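Local coordinates for protein putative arylalkylamine N-Acetyltransferase 7 (PDB 4FD7) that probably transfers the acetyl group of acetyl-CoA to the nitrogen of amine substrates, as a putative arylalkylamine N-acetyltransferase of the GNAT family, at residues G201-F206 against Y232-V237; I164-L169 against Q194-R199; L104-R109 against V144-N149; L57-K62 against Q123-T128. One frame throughout, in Å; residues are numbered along the deposited sequence.

Interaction 1 of 4, residues G201-F206 against Y232-V237; sequences GFQEDF and YMSLRV
Leu235 lies over one face of the Phe202 ring: its CB stands 3.5 Å from the ring centroid and 9° off the normal, a CH-pi contact, and the two side chains cross at about a right angle. At the rim of that ring, Ser234 N sits in the plane and Met233 O is 3.6 Å from Phe202 CD2; Phe188 adds an edge-to-face partner. The ring of Tyr232 is met at its edge, where Asp205 OD2 approaches CD2 to 3.7 Å, while the phenol OH is bonded to Tyr147 OH. These residues lie on, or just before, the last two strands of the GNAT fold, an antiparallel pair. Gln203 and Ser234 form a hydrogen-bonded pair with reciprocal bonds, and Glu204 faces Met233 in a non-hydrogen-bonded one. Then the register slips by one in a classic beta bulge: Tyr232 O accepts from both Asp205 N (2.7 Å) and Phe206 N (3.1 Å). CG of Asp205 is set beside its backbone N (chi1 -48°), and the carboxylate lies against the partner strand, with OD1 modelled 2.4 Å from Ser234 OG, so short that the exact length is doubtful. Arg141 forms a salt bridge with the same OD1, and Tyr142 OH bonds to Ser234 OG. Before the strand, Gly201 closes helix 191-200 in a Schellman motif at a phi of 108°; its O lies 3.3 Å from Leu235 CD1.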
# COMPACT_ATOMS: atom_id res chain seq x y z
N GLY A 201 7.71 8.49 -9.62
CA GLY A 201 8.23 9.77 -9.19
C GLY A 201 8.25 10.01 -7.69
O GLY A 201 8.43 11.15 -7.27
N PHE A 202 8.08 8.95 -6.89
CA PHE A 202 8.28 9.07 -5.45
C PHE A 202 9.76 9.30 -5.16
O PHE A 202 10.62 8.76 -5.85
CB PHE A 202 7.85 7.79 -4.71
CG PHE A 202 6.37 7.65 -4.50
CD1 PHE A 202 5.55 7.19 -5.53
CD2 PHE A 202 5.81 7.93 -3.26
CE1 PHE A 202 4.18 7.03 -5.33
CE2 PHE A 202 4.42 7.78 -3.06
CZ PHE A 202 3.61 7.33 -4.09
N GLN A 203 10.04 10.09 -4.12
CA GLN A 203 11.41 10.33 -3.67
C GLN A 203 11.67 9.64 -2.34
O GLN A 203 10.76 9.51 -1.51
CB GLN A 203 11.66 11.82 -3.48
CG GLN A 203 10.80 12.43 -2.37
CD GLN A 203 11.46 13.59 -1.66
OE1 GLN A 203 11.77 13.50 -0.47
NE2 GLN A 203 11.66 14.69 -2.38
N GLU A 204 12.91 9.23 -2.10
CA GLU A 204 13.26 8.57 -0.85
C GLU A 204 13.34 9.58 0.29
O GLU A 204 14.12 10.54 0.21
CB GLU A 204 14.60 7.83 -1.00
CG GLU A 204 14.58 6.84 -2.16
CD GLU A 204 15.72 5.83 -2.13
OE1 GLU A 204 16.57 5.90 -1.20
OE2 GLU A 204 15.75 4.97 -3.04
N ASP A 205 12.53 9.38 1.34
CA ASP A 205 12.54 10.24 2.52
C ASP A 205 13.51 9.66 3.52
O ASP A 205 14.35 10.36 4.11
CB ASP A 205 11.19 10.28 3.22
CG ASP A 205 10.03 10.51 2.28
OD1 ASP A 205 9.91 11.62 1.73
OD2 ASP A 205 9.21 9.57 2.14
N PHE A 206 13.37 8.35 3.73
CA PHE A 206 14.19 7.72 4.76
C PHE A 206 14.42 6.30 4.36
O PHE A 206 13.51 5.65 3.83
CB PHE A 206 13.47 7.79 6.11
CG PHE A 206 14.28 7.24 7.26
CD1 PHE A 206 15.33 7.97 7.79
CD2 PHE A 206 14.00 5.99 7.79
CE1 PHE A 206 16.08 7.46 8.86
CE2 PHE A 206 14.75 5.49 8.84
CZ PHE A 206 15.79 6.22 9.38
N TYR A 232 10.87 4.82 3.30
CA TYR A 232 9.71 5.70 3.31
C TYR A 232 9.92 6.65 2.12
O TYR A 232 10.96 7.29 2.01
CB TYR A 232 9.58 6.47 4.62
CG TYR A 232 8.15 6.59 5.09
CD1 TYR A 232 7.58 5.61 5.89
CD2 TYR A 232 7.37 7.67 4.72
CE1 TYR A 232 6.27 5.71 6.31
CE2 TYR A 232 6.06 7.78 5.14
CZ TYR A 232 5.51 6.80 5.94
OH TYR A 232 4.21 6.90 6.36
N MET A 233 8.93 6.72 1.24
CA MET A 233 9.03 7.49 -0.01
C MET A 233 7.80 8.38 -0.19
O MET A 233 6.67 8.02 0.22
CB MET A 233 9.24 6.57 -1.21
CG MET A 233 10.40 5.58 -1.05
SD MET A 233 10.46 4.44 -2.45
CE MET A 233 11.00 5.56 -3.75
N SER A 234 8.02 9.56 -0.78
CA SER A 234 6.94 10.55 -0.92
C SER A 234 6.78 11.13 -2.33
O SER A 234 7.73 11.25 -3.09
CB SER A 234 7.11 11.68 0.12
OG SER A 234 8.37 12.32 0.03
N LEU A 235 5.55 11.51 -2.66
CA LEU A 235 5.21 12.03 -3.98
C LEU A 235 4.31 13.23 -3.86
O LEU A 235 3.18 13.12 -3.37
CB LEU A 235 4.50 10.94 -4.80
CG LEU A 235 4.02 11.30 -6.20
CD1 LEU A 235 5.20 11.49 -7.15
CD2 LEU A 235 3.07 10.21 -6.70
N ARG A 236 4.79 14.39 -4.31
CA ARG A 236 3.95 15.57 -4.42
C ARG A 236 3.15 15.52 -5.71
O ARG A 236 3.70 15.32 -6.80
CB ARG A 236 4.77 16.86 -4.39
CG ARG A 236 5.20 17.27 -3.00
CD ARG A 236 5.64 18.73 -2.97
NE ARG A 236 4.53 19.68 -3.05
CZ ARG A 236 4.69 20.99 -2.89
NH1 ARG A 236 5.90 21.48 -2.66
NH2 ARG A 236 3.65 21.81 -2.97
N VAL A 237 1.85 15.70 -5.58
CA VAL A 237 0.97 15.63 -6.72
C VAL A 237 0.62 17.05 -7.10
O VAL A 237 1.20 17.99 -6.54
CB VAL A 237 -0.26 14.78 -6.44
CG1 VAL A 237 0.17 13.44 -5.84
CG2 VAL A 237 -1.21 15.50 -5.48

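Interaction 2 of 4, residues I164-L169 against Q194-R199; sequences IATEIL and QTAATR
Ala196 points its methyl toward helix 164-169, and three side chains there are arranged around it. Thr166 comes nearest: its hydroxyl, held beside the backbone N and anti to the carbonyl carbon (chi1 -61°), puts OG1 3.5 Å from Ala196 CB. Its other branch, CG2, is anti to the backbone N and reaches Arg199 CB at 4.3 Å. From Ala165 a second methyl points across, CB to CB with Ala196 at 4.3 Å. Leu169 also points toward the partner helix, and its CD1 meets the backbone more than the side chains, lying 3.6 Å from Ala197 N and 4.0 Å from Ala196 CB. Small residues at the crossing accompany a close approach: the axes pass at 8.4 Å with an angle of 49°, and the CA atoms of Thr166 and Ala196 are 4.5 Å apart. Beyond the pair, Leu169 also rests on Leu153 and Asn102 of the sheet, and Ala197 on Met233. The two helices match those that follow the fourth and fifth core strands of the GNAT fold. In this family the start of the helix corresponding to 164-170 binds the CoA pyrophosphate, probably also here.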
# COMPACT_ATOMS: atom_id res chain seq x y z
N ILE A 164 1.96 -3.49 -13.43
CA ILE A 164 0.68 -3.20 -12.78
C ILE A 164 0.83 -2.44 -11.45
O ILE A 164 0.07 -1.50 -11.18
CB ILE A 164 -0.22 -4.48 -12.66
CG1 ILE A 164 -0.97 -4.72 -13.98
CG2 ILE A 164 -1.21 -4.36 -11.51
CD1 ILE A 164 -1.03 -6.16 -14.42
N ALA A 165 1.84 -2.79 -10.66
CA ALA A 165 2.07 -2.10 -9.38
C ALA A 165 2.37 -0.62 -9.61
O ALA A 165 1.82 0.27 -8.94
CB ALA A 165 3.21 -2.77 -8.61
N THR A 166 3.27 -0.37 -10.56
CA THR A 166 3.59 0.99 -10.95
C THR A 166 2.33 1.77 -11.30
O THR A 166 2.09 2.85 -10.77
CB THR A 166 4.52 1.00 -12.17
OG1 THR A 166 5.75 0.33 -11.84
CG2 THR A 166 4.82 2.43 -12.62
N GLU A 167 1.52 1.23 -12.20
CA GLU A 167 0.32 1.96 -12.62
C GLU A 167 -0.72 2.18 -11.51
O GLU A 167 -1.42 3.22 -11.49
CB GLU A 167 -0.30 1.33 -13.88
CG GLU A 167 0.65 1.23 -15.08
CD GLU A 167 1.38 2.53 -15.42
OE1 GLU A 167 0.77 3.62 -15.38
OE2 GLU A 167 2.58 2.47 -15.73
N ILE A 168 -0.81 1.22 -10.58
CA ILE A 168 -1.73 1.37 -9.46
C ILE A 168 -1.24 2.54 -8.58
O ILE A 168 -2.05 3.35 -8.11
CB ILE A 168 -1.85 0.07 -8.62
CG1 ILE A 168 -2.71 -0.94 -9.36
CG2 ILE A 168 -2.43 0.34 -7.25
CD1 ILE A 168 -2.61 -2.34 -8.81
N LEU A 169 0.07 2.63 -8.37
CA LEU A 169 0.61 3.79 -7.66
C LEU A 169 0.41 5.08 -8.44
O LEU A 169 0.23 6.14 -7.86
CB LEU A 169 2.10 3.64 -7.40
CG LEU A 169 2.50 2.53 -6.43
CD1 LEU A 169 3.99 2.39 -6.43
CD2 LEU A 169 1.98 2.86 -5.02
N GLN A 194 9.62 -0.61 -4.27
CA GLN A 194 10.46 0.60 -4.30
C GLN A 194 10.76 1.05 -5.73
O GLN A 194 10.72 2.24 -6.04
CB GLN A 194 11.75 0.38 -3.50
CG GLN A 194 11.50 0.28 -1.97
CD GLN A 194 12.59 -0.49 -1.25
OE1 GLN A 194 13.66 -0.78 -1.81
NE2 GLN A 194 12.32 -0.84 0.02
N THR A 195 11.04 0.08 -6.61
CA THR A 195 11.26 0.36 -8.03
C THR A 195 10.04 1.02 -8.67
O THR A 195 10.16 1.99 -9.43
CB THR A 195 11.62 -0.95 -8.78
OG1 THR A 195 12.88 -1.45 -8.29
CG2 THR A 195 11.73 -0.71 -10.29
N ALA A 196 8.87 0.48 -8.35
CA ALA A 196 7.59 0.95 -8.88
C ALA A 196 7.34 2.38 -8.43
O ALA A 196 7.00 3.27 -9.23
CB ALA A 196 6.49 0.04 -8.40
N ALA A 197 7.55 2.61 -7.13
CA ALA A 197 7.34 3.94 -6.58
C ALA A 197 8.30 4.93 -7.23
O ALA A 197 7.93 6.06 -7.53
CB ALA A 197 7.49 3.91 -5.06
N THR A 198 9.54 4.49 -7.45
CA THR A 198 10.53 5.36 -8.08
C THR A 198 10.08 5.74 -9.49
O THR A 198 10.09 6.92 -9.85
CB THR A 198 11.92 4.69 -8.12
OG1 THR A 198 12.46 4.68 -6.79
CG2 THR A 198 12.87 5.45 -9.06
N ARG A 199 9.64 4.76 -10.25
CA ARG A 199 9.17 5.01 -11.61
C ARG A 199 7.98 5.98 -11.68
O ARG A 199 7.84 6.75 -12.65
CB ARG A 199 8.93 3.68 -12.35
CG ARG A 199 10.23 2.89 -12.52
CD ARG A 199 10.07 1.56 -13.27
NE ARG A 199 11.36 1.02 -13.70
CZ ARG A 199 11.98 1.38 -14.82
NH1 ARG A 199 11.42 2.30 -15.61
NH2 ARG A 199 13.14 0.84 -15.16

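Interaction 3 of 4, residues L104-R109 against V144-N149; sequences LDVASR and VDHYLN
Arg109 and Asp145 are joined by a salt bridge: NE donates to OD1 at 2.8 Å, with 152° at the hydrogen. The carboxylate oxygen lies near the guanidinium plane, yet the two flat groups stand 87° apart, so the contact is single-pronged. NH2 of Arg109 adds a weak bond to Val144 O, and NH1 has a further salt bridge with Asp140. One residue pair inward, Ser108 OG and His146 ND1 are hydrogen-bonded at 2.9 Å, the hydroxyl lying in the ring plane at its edge; Ser108 and His146 are a non-hydrogen-bonded backbone pair, with both side chains on the same face of the strands.

Backbone bonds pair Ala107 with Tyr147 and Asp105 with Asn149 in both directions, which defines an antiparallel ladder with an axis angle of 151°. It joins strands 98-108 and 146-155, in positions matching the third and fourth core strands of the GNAT fold; here the connection between them is helical. On its other edge Leu148 makes backbone bonds to Leu183 and Ala185, continuing the sheet to strand 183-188. Asp105 and Asn149 lie side by side, and a water donates to Asp105 OD1 at 2.9 Å while accepting a weak bond from Asn149 ND2.

On that same face Ala107 CB sits over the Tyr147 ring, 3.8 Å from its centroid and offset toward the rim, a CH-pi contact. On the opposite face Leu104 CD1 packs on Leu148 CD2 at 3.8 Å, and Val106 CG1 touches His146 CB at 3.8 Å.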
# COMPACT_ATOMS: atom_id res chain seq x y z
N LEU A 104 -5.73 1.93 1.02
CA LEU A 104 -5.20 3.25 1.31
C LEU A 104 -6.04 3.95 2.37
O LEU A 104 -7.25 3.69 2.51
CB LEU A 104 -5.20 4.12 0.04
CG LEU A 104 -4.59 3.67 -1.29
CD1 LEU A 104 -4.72 4.78 -2.32
CD2 LEU A 104 -3.15 3.28 -1.16
N ASP A 105 -5.41 4.86 3.11
CA ASP A 105 -6.19 5.81 3.90
C ASP A 105 -5.43 7.12 4.03
O ASP A 105 -4.37 7.28 3.44
CB ASP A 105 -6.60 5.24 5.27
CG ASP A 105 -5.43 5.04 6.21
OD1 ASP A 105 -4.27 5.29 5.84
OD2 ASP A 105 -5.69 4.59 7.35
N VAL A 106 -5.96 8.07 4.80
CA VAL A 106 -5.26 9.35 4.94
C VAL A 106 -4.61 9.47 6.31
O VAL A 106 -5.26 9.26 7.34
CB VAL A 106 -6.20 10.53 4.64
CG1 VAL A 106 -5.51 11.88 4.88
CG2 VAL A 106 -6.69 10.43 3.19
N ALA A 107 -3.30 9.73 6.32
CA ALA A 107 -2.56 9.98 7.55
C ALA A 107 -2.70 11.47 7.86
O ALA A 107 -2.65 12.31 6.97
CB ALA A 107 -1.11 9.60 7.38
N SER A 108 -2.92 11.78 9.14
CA SER A 108 -3.10 13.16 9.57
C SER A 108 -2.19 13.45 10.74
O SER A 108 -1.84 12.54 11.49
CB SER A 108 -4.56 13.40 9.97
OG SER A 108 -5.44 13.15 8.88
N ARG A 109 -1.80 14.71 10.86
CA ARG A 109 -0.81 15.16 11.82
C ARG A 109 -1.21 14.78 13.24
O ARG A 109 -0.36 14.44 14.07
CB ARG A 109 -0.65 16.67 11.68
CG ARG A 109 0.46 17.29 12.52
CD ARG A 109 0.40 18.80 12.43
NE ARG A 109 1.00 19.30 11.20
CZ ARG A 109 2.31 19.52 11.04
NH1 ARG A 109 3.15 19.30 12.04
NH2 ARG A 109 2.78 19.97 9.88
N VAL A 144 2.51 20.02 5.77
CA VAL A 144 1.15 19.60 5.49
C VAL A 144 0.57 18.92 6.73
O VAL A 144 1.31 18.47 7.60
CB VAL A 144 1.07 18.63 4.29
CG1 VAL A 144 1.59 19.30 3.04
CG2 VAL A 144 1.86 17.35 4.59
N ASP A 145 -0.76 18.86 6.78
CA ASP A 145 -1.46 18.19 7.86
C ASP A 145 -1.96 16.81 7.46
O ASP A 145 -2.34 16.01 8.31
CB ASP A 145 -2.63 19.06 8.34
CG ASP A 145 -2.16 20.32 9.04
OD1 ASP A 145 -1.06 20.30 9.64
OD2 ASP A 145 -2.90 21.33 8.98
N HIS A 146 -1.97 16.52 6.16
CA HIS A 146 -2.48 15.23 5.69
C HIS A 146 -1.64 14.67 4.54
O HIS A 146 -1.03 15.43 3.78
CB HIS A 146 -3.93 15.36 5.21
CG HIS A 146 -4.81 16.11 6.15
ND1 HIS A 146 -5.28 15.57 7.33
CD2 HIS A 146 -5.33 17.36 6.08
CE1 HIS A 146 -6.04 16.46 7.95
NE2 HIS A 146 -6.09 17.55 7.21
N TYR A 147 -1.63 13.35 4.42
CA TYR A 147 -1.12 12.70 3.21
C TYR A 147 -1.73 11.32 2.95
O TYR A 147 -2.12 10.63 3.87
CB TYR A 147 0.41 12.60 3.20
CG TYR A 147 1.04 11.69 4.24
CD1 TYR A 147 1.17 10.31 4.01
CD2 TYR A 147 1.55 12.20 5.42
CE1 TYR A 147 1.78 9.48 4.95
CE2 TYR A 147 2.16 11.39 6.35
CZ TYR A 147 2.27 10.04 6.12
OH TYR A 147 2.88 9.23 7.06
N LEU A 148 -1.79 10.93 1.69
CA LEU A 148 -2.34 9.63 1.32
C LEU A 148 -1.33 8.53 1.64
O LEU A 148 -0.25 8.51 1.08
CB LEU A 148 -2.67 9.59 -0.17
CG LEU A 148 -3.35 8.31 -0.64
CD1 LEU A 148 -4.68 8.12 0.08
CD2 LEU A 148 -3.55 8.34 -2.15
N ASN A 149 -1.71 7.62 2.53
CA ASN A 149 -0.87 6.52 2.97
C ASN A 149 -1.49 5.21 2.55
O ASN A 149 -2.62 5.17 2.03
CB ASN A 149 -0.75 6.57 4.49
CG ASN A 149 0.41 5.74 5.03
OD1 ASN A 149 1.20 5.14 4.29
ND2 ASN A 149 0.52 5.70 6.35
O HOH W 1 -2.40 6.30 7.81

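Interaction 4 of 4, residues L57-K62 against Q123-T128; sequences LMNQAK and QAIYDT
Ile125, with the largest area buried by this contact, meets Met58, Asn59 and Lys62 across a buried, roughly antiparallel helix pair. The short helix 57-62 belongs to the helical region after strand 28-35 of the GNAT fold, and helix 120-136 links strands 98-108 and 146-155. The axes are 10.9 Å apart at 148°, and the nearest CA atoms, of Met58 and Ile125, 7.2 Å. The Asn59 and Ile125 side chains cross at about a right angle, with OD1 3.7 Å from CD1, which also lies 4.2 Å from Lys62 CG; CG2 of Ile125 faces Met58 CE at 4.0 Å. Met58 bends at its thioether (chi3 78°), which turns CE to Thr128, and the two side chains meet tip to tip with CE 3.7 Å from CG2. Lys62 slides past Ile125 in the opposite direction, using its aliphatic part; its NZ is bonded to Asn221 O and makes a cation-pi contact with Tyr222. Tyr222 OH also bonds to Thr128 OG1, so Tyr222, in a loop, contacts both segments. OG1 of Thr128 in turn donates to Ala124 O at 2.6 Å, and Thr128 N reaches the same oxygen from the opposite face of the carbonyl plane.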
# COMPACT_ATOMS: atom_id res chain seq x y z
N LEU A 57 7.78 -8.96 1.49
CA LEU A 57 8.98 -9.34 2.25
C LEU A 57 8.85 -9.43 3.78
O LEU A 57 9.25 -10.45 4.35
CB LEU A 57 10.19 -8.46 1.90
CG LEU A 57 10.77 -8.60 0.50
CD1 LEU A 57 12.16 -8.00 0.49
CD2 LEU A 57 10.81 -10.06 0.06
N MET A 58 8.34 -8.39 4.43
CA MET A 58 8.20 -8.40 5.89
C MET A 58 7.25 -9.51 6.37
O MET A 58 7.53 -10.22 7.36
CB MET A 58 7.68 -7.05 6.41
CG MET A 58 8.58 -5.85 6.12
SD MET A 58 7.83 -4.29 6.66
CE MET A 58 8.13 -4.34 8.44
N ASN A 59 6.13 -9.66 5.68
CA ASN A 59 5.16 -10.69 6.04
C ASN A 59 5.78 -12.07 5.94
O ASN A 59 5.66 -12.89 6.85
CB ASN A 59 3.92 -10.61 5.14
CG ASN A 59 3.18 -9.30 5.30
OD1 ASN A 59 3.37 -8.57 6.27
ND2 ASN A 59 2.31 -9.00 4.33
N GLN A 60 6.44 -12.32 4.82
CA GLN A 60 7.09 -13.61 4.59
C GLN A 60 8.16 -13.89 5.63
O GLN A 60 8.30 -15.02 6.11
CB GLN A 60 7.69 -13.63 3.18
CG GLN A 60 7.42 -14.89 2.36
CD GLN A 60 7.73 -14.69 0.88
OE1 GLN A 60 8.71 -14.04 0.52
NE2 GLN A 60 6.87 -15.22 0.02
N ALA A 61 8.94 -12.87 5.99
CA ALA A 61 10.01 -13.05 6.97
C ALA A 61 9.42 -13.35 8.35
O ALA A 61 10.05 -14.03 9.16
CB ALA A 61 10.93 -11.84 7.03
N LYS A 62 8.23 -12.83 8.63
CA LYS A 62 7.59 -13.11 9.92
C LYS A 62 6.67 -14.33 9.90
O LYS A 62 6.15 -14.73 10.95
CB LYS A 62 6.79 -11.89 10.41
CG LYS A 62 7.64 -10.67 10.75
CD LYS A 62 8.76 -11.06 11.69
CE LYS A 62 8.68 -10.30 12.98
NZ LYS A 62 9.78 -10.78 13.87
N GLN A 123 2.18 -6.68 15.52
CA GLN A 123 2.51 -5.50 16.31
C GLN A 123 3.91 -5.03 15.92
O GLN A 123 4.15 -3.82 15.80
CB GLN A 123 2.45 -5.78 17.81
CG GLN A 123 2.62 -4.51 18.63
CD GLN A 123 1.36 -3.68 18.68
OE1 GLN A 123 0.31 -4.17 19.09
NE2 GLN A 123 1.45 -2.42 18.26
N ALA A 124 4.81 -5.98 15.72
CA ALA A 124 6.16 -5.66 15.27
C ALA A 124 6.15 -5.05 13.88
O ALA A 124 6.87 -4.08 13.62
CB ALA A 124 7.05 -6.90 15.30
N ILE A 125 5.37 -5.61 12.96
CA ILE A 125 5.36 -5.03 11.62
C ILE A 125 4.84 -3.58 11.64
O ILE A 125 5.47 -2.64 11.12
CB ILE A 125 4.53 -5.88 10.66
CG1 ILE A 125 5.23 -7.23 10.45
CG2 ILE A 125 4.31 -5.14 9.32
CD1 ILE A 125 4.38 -8.28 9.78
N TYR A 126 3.68 -3.42 12.25
CA TYR A 126 3.07 -2.12 12.45
C TYR A 126 4.02 -1.09 13.08
O TYR A 126 4.19 0.02 12.57
CB TYR A 126 1.83 -2.28 13.34
CG TYR A 126 1.08 -1.01 13.57
CD1 TYR A 126 1.26 -0.27 14.73
CD2 TYR A 126 0.18 -0.54 12.63
CE1 TYR A 126 0.57 0.90 14.95
CE2 TYR A 126 -0.52 0.66 12.84
CZ TYR A 126 -0.31 1.37 14.01
OH TYR A 126 -1.00 2.55 14.25
N ASP A 127 4.62 -1.46 14.21
CA ASP A 127 5.55 -0.57 14.91
C ASP A 127 6.81 -0.30 14.08
O ASP A 127 7.41 0.76 14.20
CB ASP A 127 5.95 -1.17 16.26
CG ASP A 127 4.79 -1.24 17.22
OD1 ASP A 127 3.74 -0.62 16.93
OD2 ASP A 127 4.94 -1.91 18.28
N THR A 128 7.22 -1.25 13.26
CA THR A 128 8.38 -1.02 12.39
C THR A 128 8.08 0.07 11.35
O THR A 128 8.83 1.04 11.19
CB THR A 128 8.77 -2.29 11.63
OG1 THR A 128 9.16 -3.29 12.57
CG2 THR A 128 9.93 -2.01 10.68

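How the interactions relate
Interactions 1 and 2 touch, their centres 12 Å apart: helix 191-200 of interaction 2 runs on into strand 203-209 of interaction 1, and Phe202 N probably bonds to Ala197 O. Interactions 1 and 3, centres about 14 Å apart, are linked by the hydroxyls of Tyr147 and Tyr232, while the two sheets also meet through strands 146-155 and 183-188. Interaction 4 touches none of the others, its centre about 21 Å from the other three. Along the chain, interactions 3 and 4 alternate their segments, and interactions 2 and 1 follow in series. The contacts sample different parts of one GNAT fold; GNAT enzymes bind CoA at the start of the helix corresponding to 164-170, probably also here.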